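Side-chain contacts in hypothetical protein PG1100 (Porphyromonas gingivalis, PDB 1ZBS), which is of unknown function but probably phosphorylates N-acetylglucosamine at the expense of ATP, as an ASKHA-type sugar kinase: residues A[69-72]-A[73-76]; A[161-164]-A[165-169]; A[274-277]-A[278-281]. All coordinates share one frame; numbering follows the deposited sequence.

Contact 1. Residues A[69-72]-A[73-76]; sequences GCTP and AKAP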
loop_
_atom_site.group_PDB
_atom_site.type_symbol
_atom_site.label_atom_id
_atom_site.label_comp_id
_atom_site.label_asym_id
_atom_site.label_seq_id
_atom_site.Cartn_x
_atom_site.Cartn_y
_atom_site.Cartn_z
ATOM N N GLY A 69 19.647 -0.391 2.111
ATOM C CA GLY A 69 19.893 0.293 0.853
ATOM C C GLY A 69 21.352 0.173 0.452
ATOM O O GLY A 69 21.749 0.548 -0.653
ATOM N N CYS A 70 22.158 -0.356 1.360
ATOM C CA CYS A 70 23.569 -0.521 1.082
ATOM C C CYS A 70 23.802 -1.743 0.210
ATOM O O CYS A 70 24.598 -2.628 0.531
ATOM C CB CYS A 70 24.353 -0.615 2.388
ATOM S SG CYS A 70 24.443 0.979 3.229
ATOM N N THR A 71 23.083 -1.778 -0.904
ATOM C CA THR A 71 23.196 -2.864 -1.860
ATOM C C THR A 71 24.653 -3.004 -2.288
ATOM O O THR A 71 25.413 -2.038 -2.262
ATOM C CB THR A 71 22.329 -2.579 -3.099
ATOM O OG1 THR A 71 22.837 -3.311 -4.221
ATOM C CG2 THR A 71 22.329 -1.093 -3.413
ATOM N N PRO A 72 25.062 -4.216 -2.684
ATOM C CA PRO A 72 26.446 -4.441 -3.112
ATOM C C PRO A 72 26.805 -3.652 -4.373
ATOM O O PRO A 72 27.915 -3.766 -4.893
ATOM C CB PRO A 72 26.496 -5.953 -3.331
ATOM C CG PRO A 72 25.086 -6.281 -3.737
ATOM C CD PRO A 72 24.278 -5.461 -2.763
ATOM N N ALA A 73 25.860 -2.847 -4.851
ATOM C CA ALA A 73 26.067 -2.040 -6.047
ATOM C C ALA A 73 26.234 -0.568 -5.696
ATOM O O ALA A 73 27.024 0.141 -6.322
ATOM C CB ALA A 73 24.895 -2.213 -7.001
ATOM N N LYS A 74 25.487 -0.106 -4.701
ATOM C CA LYS A 74 25.576 1.287 -4.292
ATOM C C LYS A 74 26.340 1.493 -2.988
ATOM O O LYS A 74 26.477 2.620 -2.510
ATOM C CB LYS A 74 24.180 1.906 -4.191
ATOM C CG LYS A 74 23.640 2.381 -5.534
ATOM C CD LYS A 74 22.455 3.320 -5.357
ATOM C CE LYS A 74 22.036 3.958 -6.679
ATOM N NZ LYS A 74 23.111 4.800 -7.279
ATOM N N ALA A 75 26.842 0.402 -2.420
ATOM C CA ALA A 75 27.613 0.469 -1.185
ATOM C C ALA A 75 28.913 1.248 -1.403
ATOM O O ALA A 75 29.270 2.105 -0.596
ATOM C CB ALA A 75 27.927 -0.942 -0.684
ATOM N N PRO A 76 29.634 0.964 -2.504
ATOM C CA PRO A 76 30.895 1.659 -2.792
ATOM C C PRO A 76 30.758 3.166 -2.965
ATOM O O PRO A 76 31.748 3.869 -3.141
ATOM C CB PRO A 76 31.380 0.977 -4.070
ATOM C CG PRO A 76 30.108 0.582 -4.744
ATOM C CD PRO A 76 29.312 0.019 -3.590
#
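Thr71 and Lys74 meet at an oblique angle, the methyl CG2 of Thr71 lying 3.6 Å from CB of Lys74. The other branch of the threonine serves the residue before Lys74: with OG1 opposite the backbone N (chi1 156°), the hydroxyl oxygen comes within 3.6 Å of the Ala73 methyl CB. An N-H...O contact from Ala73 N to OG1 is doubtful, because that nitrogen sits too close to a neighbour in the model. On the backbone, Thr71 O accepts two weak bonds, from Ala75 N at 2.8 Å and from Lys74 N at 3.1 Å, both well bent, with N-H...O angles of 129° and 125°. This is the turn that leads from strand 62-67, a strand of the N-terminal mixed sheet, into helix 75-85, and Cys70 just before it sits at the centre of an inverse gamma turn. The Ala75 methyl points back across the turn, its CB 3.2 Å from Thr71 O and 3.9 Å from Cys70 O. Beyond CB, the Lys74 chain departs from Thr71, and the side chain packs on Pro33 and Phe34; Cys70, which is buried, also touches Pro33.

Contact 2. Residues A[161-164]-A[165-169]; sequences GQMP and EGLCE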
loop_
_atom_site.group_PDB
_atom_site.type_symbol
_atom_site.label_atom_id
_atom_site.label_comp_id
_atom_site.label_asym_id
_atom_site.label_seq_id
_atom_site.Cartn_x
_atom_site.Cartn_y
_atom_site.Cartn_z
ATOM N N GLY A 161 -14.807 1.060 11.005
ATOM C CA GLY A 161 -15.576 0.553 12.121
ATOM C C GLY A 161 -15.351 -0.878 12.549
ATOM O O GLY A 161 -16.291 -1.540 12.984
ATOM N N GLN A 162 -14.128 -1.374 12.449
ATOM C CA GLN A 162 -13.885 -2.748 12.865
ATOM C C GLN A 162 -13.324 -2.802 14.283
ATOM O O GLN A 162 -13.066 -3.881 14.819
ATOM C CB GLN A 162 -12.940 -3.440 11.882
ATOM C CG GLN A 162 -13.484 -3.477 10.461
ATOM C CD GLN A 162 -14.886 -4.071 10.385
ATOM O OE1 GLN A 162 -15.827 -3.413 9.935
ATOM N NE2 GLN A 162 -15.030 -5.310 10.829
HETATM N N MSE A 163 -13.151 -1.632 14.892
HETATM C CA MSE A 163 -12.634 -1.538 16.254
HETATM C C MSE A 163 -13.756 -1.115 17.219
HETATM O O MSE A 163 -14.811 -0.652 16.789
HETATM C CB MSE A 163 -11.485 -0.520 16.304
HETATM C CG MSE A 163 -10.235 -0.904 15.503
HETATM SE SE MSE A 163 -9.176 -2.326 16.320
HETATM C CE MSE A 163 -8.928 -3.486 14.785
ATOM N N PRO A 164 -13.550 -1.279 18.540
ATOM C CA PRO A 164 -14.597 -0.884 19.491
ATOM C C PRO A 164 -15.025 0.569 19.284
ATOM O O PRO A 164 -14.255 1.377 18.764
ATOM C CB PRO A 164 -13.926 -1.112 20.843
ATOM C CG PRO A 164 -13.062 -2.302 20.570
ATOM C CD PRO A 164 -12.427 -1.920 19.244
ATOM N N GLU A 165 -16.253 0.893 19.685
ATOM C CA GLU A 165 -16.792 2.245 19.539
ATOM C C GLU A 165 -15.942 3.232 20.320
ATOM O O GLU A 165 -15.588 2.987 21.474
ATOM C CB GLU A 165 -18.243 2.297 20.050
ATOM C CG GLU A 165 -19.074 3.536 19.631
ATOM C CD GLU A 165 -18.675 4.839 20.341
ATOM O OE1 GLU A 165 -18.603 4.859 21.590
ATOM O OE2 GLU A 165 -18.455 5.849 19.637
ATOM N N GLY A 166 -15.616 4.348 19.677
ATOM C CA GLY A 166 -14.813 5.370 20.324
ATOM C C GLY A 166 -13.320 5.316 20.037
ATOM O O GLY A 166 -12.656 6.351 20.071
ATOM N N LEU A 167 -12.784 4.131 19.754
ATOM C CA LEU A 167 -11.352 3.996 19.485
ATOM C C LEU A 167 -10.928 4.869 18.320
ATOM O O LEU A 167 -9.869 5.502 18.354
ATOM C CB LEU A 167 -10.982 2.540 19.181
ATOM C CG LEU A 167 -9.484 2.197 19.137
ATOM C CD1 LEU A 167 -8.810 2.661 20.420
ATOM C CD2 LEU A 167 -9.297 0.695 18.957
ATOM N N CYS A 168 -11.754 4.907 17.284
ATOM C CA CYS A 168 -11.427 5.708 16.117
ATOM C C CYS A 168 -11.312 7.162 16.529
ATOM O O CYS A 168 -10.299 7.807 16.271
ATOM C CB CYS A 168 -12.505 5.551 15.042
ATOM S SG CYS A 168 -12.089 6.350 13.481
ATOM N N GLU A 169 -12.353 7.671 17.182
ATOM C CA GLU A 169 -12.356 9.057 17.624
ATOM C C GLU A 169 -11.225 9.326 18.615
ATOM O O GLU A 169 -10.665 10.418 18.639
ATOM C CB GLU A 169 -13.708 9.424 18.249
ATOM C CG GLU A 169 -14.887 9.356 17.283
ATOM C CD GLU A 169 -15.559 7.993 17.271
ATOM O OE1 GLU A 169 -14.868 6.982 17.030
ATOM O OE2 GLU A 169 -16.783 7.935 17.504
HETATM O O HOH W 1 -13.806 2.983 16.735
#
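Leu167 reaches back over the turn to Met163, a selenomethionine, and a single methyl makes the apolar contact: CD2 of Leu167 is 3.6 Å from CB of Met163. The same methyl lies 4.0 Å from SE of Met163, so it meets both the root and the bend of that chain. Two torsions explain the approach. In Leu167, CG stands opposite the backbone N (chi1 -169°), which carries the branched end toward the preceding loop. In Met163, CB already points toward the leucine; the chain leaves on the side of its own N, and the bend at chi2 (-73°) then turns its end away. The selenomethionine side chain also packs on Ala211 and Val212 of helix 210-229. The two side chains meet at a slant, whereas Pro164 runs beside Leu167 and points the same way, with ring atom CD 4.1 Å from Leu167 CD2.

The turn joins helix 147-159 to helix 167-174. At its start Gly161, with positive phi, is the C-prime residue of a Schellman motif ending the first helix; at its far end Gly166 takes the N-cap position of the second. Pro164 O accepts from Leu167 N at 3.3 Å, the donor standing above the carbonyl plane, 39° out of it. A water donates to the same Pro164 O at 2.6 Å and accepts from Cys168 N at 2.9 Å, thereby giving a second N-H of the opening helical turn a partner. Leu167 is buried, packing also on Leu158 and His206, and Gly161 O receives a hydrogen bond from Arg230 of the second subunit.

Contact 3. Residues A[274-277]-A[278-281]; sequences LIQY and HHNN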
loop_
_atom_site.group_PDB
_atom_site.type_symbol
_atom_site.label_atom_id
_atom_site.label_comp_id
_atom_site.label_asym_id
_atom_site.label_seq_id
_atom_site.Cartn_x
_atom_site.Cartn_y
_atom_site.Cartn_z
ATOM N N LEU A 274 27.089 -5.270 17.653
ATOM C CA LEU A 274 28.109 -4.910 16.670
ATOM C C LEU A 274 29.400 -4.459 17.325
ATOM O O LEU A 274 30.469 -4.530 16.719
ATOM C CB LEU A 274 27.637 -3.792 15.741
ATOM C CG LEU A 274 26.890 -4.105 14.446
ATOM C CD1 LEU A 274 27.375 -5.434 13.863
ATOM C CD2 LEU A 274 25.421 -4.149 14.718
ATOM N N ILE A 275 29.305 -3.969 18.552
ATOM C CA ILE A 275 30.498 -3.520 19.236
ATOM C C ILE A 275 31.341 -4.723 19.593
ATOM O O ILE A 275 32.544 -4.736 19.336
ATOM C CB ILE A 275 30.161 -2.741 20.502
ATOM C CG1 ILE A 275 29.422 -1.454 20.113
ATOM C CG2 ILE A 275 31.436 -2.426 21.267
ATOM C CD1 ILE A 275 28.879 -0.684 21.284
ATOM N N GLN A 276 30.715 -5.744 20.168
ATOM C CA GLN A 276 31.460 -6.939 20.534
ATOM C C GLN A 276 31.952 -7.672 19.285
ATOM O O GLN A 276 33.025 -8.271 19.300
ATOM C CB GLN A 276 30.601 -7.880 21.389
ATOM C CG GLN A 276 30.346 -7.388 22.817
ATOM C CD GLN A 276 31.631 -7.133 23.617
ATOM O OE1 GLN A 276 32.372 -6.187 23.339
ATOM N NE2 GLN A 276 31.894 -7.980 24.615
ATOM N N TYR A 277 31.177 -7.609 18.204
ATOM C CA TYR A 277 31.552 -8.282 16.967
ATOM C C TYR A 277 32.863 -7.747 16.399
ATOM O O TYR A 277 33.789 -8.506 16.139
ATOM C CB TYR A 277 30.462 -8.127 15.908
ATOM C CG TYR A 277 30.874 -8.715 14.579
ATOM C CD1 TYR A 277 30.622 -10.052 14.276
ATOM C CD2 TYR A 277 31.584 -7.951 13.649
ATOM C CE1 TYR A 277 31.072 -10.617 13.083
ATOM C CE2 TYR A 277 32.040 -8.505 12.458
ATOM C CZ TYR A 277 31.782 -9.837 12.183
ATOM O OH TYR A 277 32.244 -10.388 11.016
ATOM N N HIS A 278 32.927 -6.438 16.186
ATOM C CA HIS A 278 34.129 -5.819 15.651
ATOM C C HIS A 278 35.209 -5.705 16.714
ATOM O O HIS A 278 36.207 -5.011 16.534
ATOM C CB HIS A 278 33.795 -4.449 15.066
ATOM C CG HIS A 278 32.881 -4.520 13.887
ATOM N ND1 HIS A 278 33.292 -4.986 12.656
ATOM C CD2 HIS A 278 31.558 -4.259 13.765
ATOM C CE1 HIS A 278 32.263 -5.012 11.830
ATOM N NE2 HIS A 278 31.197 -4.576 12.479
ATOM N N HIS A 279 34.994 -6.386 17.831
ATOM C CA HIS A 279 35.960 -6.392 18.914
ATOM C C HIS A 279 36.593 -7.773 18.926
ATOM O O HIS A 279 37.709 -7.948 19.408
ATOM C CB HIS A 279 35.277 -6.135 20.257
ATOM C CG HIS A 279 36.195 -6.272 21.432
ATOM N ND1 HIS A 279 35.806 -6.874 22.612
ATOM C CD2 HIS A 279 37.476 -5.878 21.616
ATOM C CE1 HIS A 279 36.810 -6.844 23.469
ATOM N NE2 HIS A 279 37.835 -6.245 22.891
ATOM N N ASN A 280 35.867 -8.749 18.382
ATOM C CA ASN A 280 36.339 -10.128 18.331
ATOM C C ASN A 280 36.568 -10.610 16.901
ATOM O O ASN A 280 37.029 -11.733 16.689
ATOM C CB ASN A 280 35.331 -11.069 18.998
ATOM C CG ASN A 280 34.916 -10.606 20.374
ATOM O OD1 ASN A 280 35.732 -10.131 21.159
ATOM N ND2 ASN A 280 33.636 -10.762 20.680
ATOM N N ASN A 281 36.229 -9.767 15.928
ATOM C CA ASN A 281 36.391 -10.105 14.512
ATOM C C ASN A 281 37.063 -8.982 13.746
ATOM O O ASN A 281 36.550 -8.520 12.716
ATOM C CB ASN A 281 35.043 -10.389 13.849
ATOM C CG ASN A 281 34.259 -11.464 14.556
ATOM O OD1 ASN A 281 33.564 -11.200 15.535
ATOM N ND2 ASN A 281 34.365 -12.688 14.065
#
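Tyr277 presents its edge to the face of His278, an edge-to-face (T-shaped) pair with centroids 4.7 Å apart and planes at 79°. The touching atom is Tyr277 CD2, 3.4 Å above the imidazole plane of His278 and over its centre. The torsions differ between these neighbours: Tyr277 has CG opposite its backbone N (chi1 175°), while His278 turns its ring to the side beside its own N, which brings the two rings together.

A face of the tyrosine ring is occupied by Asn281, four residues on. Its amide plane lies only 11° from the ring plane, a stacked arrangement, and CB of Asn281 makes a CH-pi contact at 3.9 Å from the centroid of the Tyr277 ring.

Hydrogen bonding is mainly that of the backbone. His278 N donates to Leu274 O at 3.2 Å and almost straight. Toward the end of the helix the pattern changes to bonds of both i+3 and i+4 spacing: Gln276 O accepts weakly from His279 N and Asn280 N, and Tyr277 O accepts from Asn280 N at 3.1 Å and weakly from Asn281 N. The His278 ring has a polar partner outside the helix, NE2 being hydrogen-bonded to Tyr66 OH, and it stacks on Tyr64; both tyrosines belong to strand 62-67.

Apolar packing places Leu274 on Ile4 and Ala104, and Ile275 on Cys15 and Ala17. The last helix thus ends at Asn281, the first residue to leave helical angles, and packs one side against the N-terminal mixed sheet, whose 3-2-1-4-5 strand order is consistent with the ASKHA (actin-like) fold.

In the fold
The three contacts follow one another along the chain; each is local and none encloses or crosses another. From the N terminus, contact 1 closes the short loop between strand 62-67 of the first sheet and helix 75-85. Contact 2 comes next, closing the turn between helices 147-159 and 167-174, on the other side of the chain's centre; its centre lies about 44 Å from that of contact 1. Contact 3 spans the end of the last helix, 271-280, and the first residue after it; this helix returns the chain from the second sheet to the first. Its centre is about 22 Å from that of contact 1, and their nearest atoms about 13 Å apart.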